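Local coordinates for protein beta-N-acetylhexosaminidase (Beutenbergia cavernae, PDB 5BU9) that probably hydrolyses terminal non-reducing N-acetyl-D-hexosamine residues from N-acetyl-beta-D-hexosaminides, as a glycoside hydrolase family 3 enzyme, at residues R284-V296 and F322-L334. Residues are numbered along the deposited sequence; the frame is centred on the assembly and turned at random.
Sequences RAILAIEAGTDIV and FAAIVDDAARRVL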
# COMPACT_ATOMS: atom_id res chain seq x y z
N ARG A 284 3.05 16.21 3.05
CA ARG A 284 2.56 14.98 2.42
C ARG A 284 1.80 14.12 3.43
O ARG A 284 0.71 13.59 3.13
CB ARG A 284 3.71 14.17 1.83
CG ARG A 284 4.47 14.89 0.77
CD ARG A 284 5.69 14.14 0.35
NE ARG A 284 6.71 15.11 -0.02
CZ ARG A 284 8.00 14.84 -0.12
NH1 ARG A 284 8.47 13.60 0.07
NH2 ARG A 284 8.82 15.83 -0.42
N ALA A 285 2.39 13.97 4.61
CA ALA A 285 1.78 13.12 5.62
C ALA A 285 0.45 13.74 6.10
O ALA A 285 -0.58 13.06 6.20
CB ALA A 285 2.75 12.90 6.80
N ILE A 286 0.50 15.04 6.38
CA ILE A 286 -0.65 15.74 6.93
C ILE A 286 -1.81 15.73 5.93
O ILE A 286 -2.94 15.41 6.31
CB ILE A 286 -0.27 17.16 7.36
CG1 ILE A 286 0.55 17.10 8.65
CG2 ILE A 286 -1.53 18.00 7.60
CD1 ILE A 286 1.29 18.37 8.95
N LEU A 287 -1.53 16.05 4.66
CA LEU A 287 -2.59 16.07 3.65
C LEU A 287 -3.17 14.66 3.43
O LEU A 287 -4.38 14.52 3.27
CB LEU A 287 -2.08 16.64 2.33
CG LEU A 287 -1.72 18.14 2.32
CD1 LEU A 287 -1.02 18.47 1.05
CD2 LEU A 287 -2.92 19.05 2.47
N ALA A 288 -2.33 13.63 3.42
CA ALA A 288 -2.81 12.26 3.24
C ALA A 288 -3.82 11.91 4.36
O ALA A 288 -4.94 11.48 4.11
CB ALA A 288 -1.61 11.27 3.22
N ILE A 289 -3.39 12.12 5.60
CA ILE A 289 -4.20 11.83 6.76
C ILE A 289 -5.51 12.64 6.74
O ILE A 289 -6.60 12.09 6.93
CB ILE A 289 -3.37 12.08 8.01
CG1 ILE A 289 -2.28 11.03 8.10
CG2 ILE A 289 -4.25 12.04 9.29
CD1 ILE A 289 -1.24 11.32 9.18
N GLU A 290 -5.43 13.93 6.44
CA GLU A 290 -6.66 14.73 6.41
C GLU A 290 -7.64 14.24 5.36
O GLU A 290 -8.84 14.40 5.54
CB GLU A 290 -6.35 16.22 6.14
CG GLU A 290 -5.68 16.92 7.30
CD GLU A 290 -5.41 18.40 7.03
OE1 GLU A 290 -5.18 18.79 5.86
OE2 GLU A 290 -5.45 19.20 7.99
N ALA A 291 -7.13 13.68 4.26
CA ALA A 291 -7.99 13.11 3.20
C ALA A 291 -8.71 11.83 3.63
O ALA A 291 -9.73 11.46 3.06
CB ALA A 291 -7.16 12.82 1.93
N GLY A 292 -8.15 11.14 4.62
CA GLY A 292 -8.78 9.95 5.18
C GLY A 292 -7.81 8.76 5.13
O GLY A 292 -8.23 7.63 5.23
N THR A 293 -6.52 9.03 4.93
CA THR A 293 -5.49 8.01 4.93
C THR A 293 -5.19 7.45 6.32
O THR A 293 -5.07 8.21 7.29
CB THR A 293 -4.18 8.57 4.39
OG1 THR A 293 -4.36 8.96 3.03
CG2 THR A 293 -3.06 7.55 4.49
N ASP A 294 -5.03 6.13 6.43
CA ASP A 294 -4.59 5.52 7.71
C ASP A 294 -3.11 5.16 7.77
O ASP A 294 -2.49 5.16 8.84
CB ASP A 294 -5.44 4.28 7.98
CG ASP A 294 -6.94 4.56 7.77
OD1 ASP A 294 -7.49 5.53 8.37
OD2 ASP A 294 -7.56 3.84 6.96
N ILE A 295 -2.51 4.85 6.63
CA ILE A 295 -1.08 4.56 6.67
C ILE A 295 -0.33 5.31 5.55
O ILE A 295 -0.65 5.17 4.37
CB ILE A 295 -0.80 3.03 6.59
CG1 ILE A 295 -1.37 2.30 7.82
CG2 ILE A 295 0.72 2.76 6.40
CD1 ILE A 295 -1.20 0.73 7.76
N VAL A 296 0.63 6.13 5.95
CA VAL A 296 1.46 6.88 5.02
C VAL A 296 2.69 6.04 4.72
O VAL A 296 3.49 5.71 5.62
CB VAL A 296 1.84 8.24 5.61
CG1 VAL A 296 2.72 9.04 4.64
CG2 VAL A 296 0.55 9.03 5.99
N PHE A 322 -7.63 17.77 13.69
CA PHE A 322 -6.65 16.85 13.13
C PHE A 322 -6.37 15.72 14.13
O PHE A 322 -6.19 14.57 13.74
CB PHE A 322 -5.36 17.60 12.77
CG PHE A 322 -4.32 16.74 12.09
CD1 PHE A 322 -4.46 16.38 10.76
CD2 PHE A 322 -3.21 16.28 12.79
CE1 PHE A 322 -3.50 15.58 10.12
CE2 PHE A 322 -2.26 15.49 12.17
CZ PHE A 322 -2.42 15.12 10.84
N ALA A 323 -6.31 16.05 15.41
CA ALA A 323 -6.17 15.05 16.47
C ALA A 323 -7.27 13.99 16.39
O ALA A 323 -6.99 12.81 16.55
CB ALA A 323 -6.18 15.71 17.89
N ALA A 324 -8.51 14.42 16.12
CA ALA A 324 -9.63 13.48 16.09
C ALA A 324 -9.50 12.60 14.85
O ALA A 324 -9.76 11.40 14.91
CB ALA A 324 -10.99 14.22 16.12
N ILE A 325 -9.03 13.19 13.76
CA ILE A 325 -8.78 12.44 12.53
C ILE A 325 -7.68 11.38 12.74
O ILE A 325 -7.84 10.21 12.35
CB ILE A 325 -8.45 13.40 11.37
CG1 ILE A 325 -9.74 14.16 10.96
CG2 ILE A 325 -7.81 12.63 10.17
CD1 ILE A 325 -9.49 15.32 9.98
N VAL A 326 -6.59 11.79 13.35
CA VAL A 326 -5.52 10.88 13.74
C VAL A 326 -6.03 9.73 14.60
O VAL A 326 -5.71 8.58 14.34
CB VAL A 326 -4.42 11.65 14.48
CG1 VAL A 326 -3.52 10.70 15.26
CG2 VAL A 326 -3.59 12.45 13.47
N ASP A 327 -6.87 10.02 15.59
CA ASP A 327 -7.37 8.95 16.47
C ASP A 327 -8.23 7.92 15.74
O ASP A 327 -8.17 6.73 16.06
CB ASP A 327 -8.15 9.54 17.66
CG ASP A 327 -7.23 10.06 18.76
OD1 ASP A 327 -6.03 9.77 18.68
OD2 ASP A 327 -7.69 10.76 19.70
N ASP A 328 -9.03 8.36 14.77
CA ASP A 328 -9.85 7.44 13.98
C ASP A 328 -8.99 6.52 13.12
O ASP A 328 -9.28 5.34 12.91
CB ASP A 328 -10.81 8.21 13.06
CG ASP A 328 -11.96 8.89 13.81
OD1 ASP A 328 -12.12 8.66 15.03
OD2 ASP A 328 -12.71 9.65 13.17
N ALA A 329 -7.94 7.12 12.57
CA ALA A 329 -7.03 6.41 11.70
C ALA A 329 -6.33 5.29 12.50
O ALA A 329 -6.28 4.15 12.06
CB ALA A 329 -6.01 7.38 11.09
N ALA A 330 -5.83 5.63 13.69
CA ALA A 330 -5.10 4.66 14.51
C ALA A 330 -6.01 3.52 14.90
O ALA A 330 -5.57 2.37 14.97
CB ALA A 330 -4.51 5.33 15.72
N ARG A 331 -7.29 3.82 15.11
CA ARG A 331 -8.25 2.79 15.48
C ARG A 331 -8.44 1.80 14.32
O ARG A 331 -8.56 0.62 14.57
CB ARG A 331 -9.60 3.41 15.90
CG ARG A 331 -10.20 2.85 17.15
CD ARG A 331 -11.46 3.62 17.60
NE ARG A 331 -11.11 4.93 18.12
CZ ARG A 331 -11.51 6.08 17.58
NH1 ARG A 331 -12.31 6.06 16.52
NH2 ARG A 331 -11.14 7.24 18.14
N ARG A 332 -8.46 2.27 13.06
CA ARG A 332 -8.57 1.35 11.92
C ARG A 332 -7.35 0.47 11.81
O ARG A 332 -7.45 -0.72 11.51
CB ARG A 332 -8.75 2.07 10.59
CG ARG A 332 -10.02 2.93 10.57
CD ARG A 332 -10.27 3.61 9.26
NE ARG A 332 -11.27 4.65 9.43
CZ ARG A 332 -11.03 5.95 9.43
NH1 ARG A 332 -9.80 6.41 9.20
NH2 ARG A 332 -12.03 6.82 9.62
N VAL A 333 -6.20 1.07 12.06
CA VAL A 333 -4.96 0.33 11.97
C VAL A 333 -4.88 -0.73 13.07
O VAL A 333 -4.59 -1.89 12.77
CB VAL A 333 -3.77 1.26 12.01
CG1 VAL A 333 -2.47 0.44 12.07
CG2 VAL A 333 -3.79 2.19 10.78
N LEU A 334 -5.21 -0.38 14.32
CA LEU A 334 -5.16 -1.38 15.38
C LEU A 334 -6.18 -2.49 15.13
O LEU A 334 -5.91 -3.67 15.35
CB LEU A 334 -5.37 -0.75 16.75
CG LEU A 334 -4.30 0.28 17.09
CD1 LEU A 334 -4.66 1.03 18.35
CD2 LEU A 334 -2.95 -0.37 17.25
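Ile-289 and Phe-322 meet where helix 320-336 packs over the end of helix 281-291 and the turn into strand 296-298, on the outer, helical layer of the TIM-barrel-like domain of this family 3 glycosidase. The short helical axes cross at 74° and come no closer than 9.7 Å, so side chains fill the gap. The main bump is the CG2 methyl of Ile-289. It enters a hollow walled by the Phe-322 ring, Ile-325 and, more loosely, Val-326, lying 3.7 Å from Phe-322 CE1. Phe-322 reaches it with CG anti to the backbone N (chi1 -176°), which swings the ring across the gap between Ile-286 and Glu-290. Glu-290 brings its CG methylene to the ring edge, and Ile-286 CG2 lies 4.0 Å from Phe-322 CE1. A complementary bump, the CG2 of Ile-325, sits 3.5 Å from Ile-289 O at the helix end. There the chain turns through a Schellman motif: Gly-292 has positive phi, Thr-293 N bonds back to Ala-288 O and Gly-292 N to Ile-289 O.

Beyond this turn the backbones close in: the CA atoms of Asp-294 and Ala-329 are 4.8 Å apart, a spacing permitted by the small Ala-329 methyl. Val-333 CG2 fills the next notch, 3.8 Å from Ile-295 CG1. Both carboxylate oxygens of Asp-294 are engaged: OD2 takes a salt bridge from Arg-256 (helix 248-258) and a hydrogen bond from the Val-265 amide (strand 264-267). Its OD1 receives Arg-332 NH1 on the syn side at 2.6 Å, in a salt bridge bent to 147° at the hydrogen.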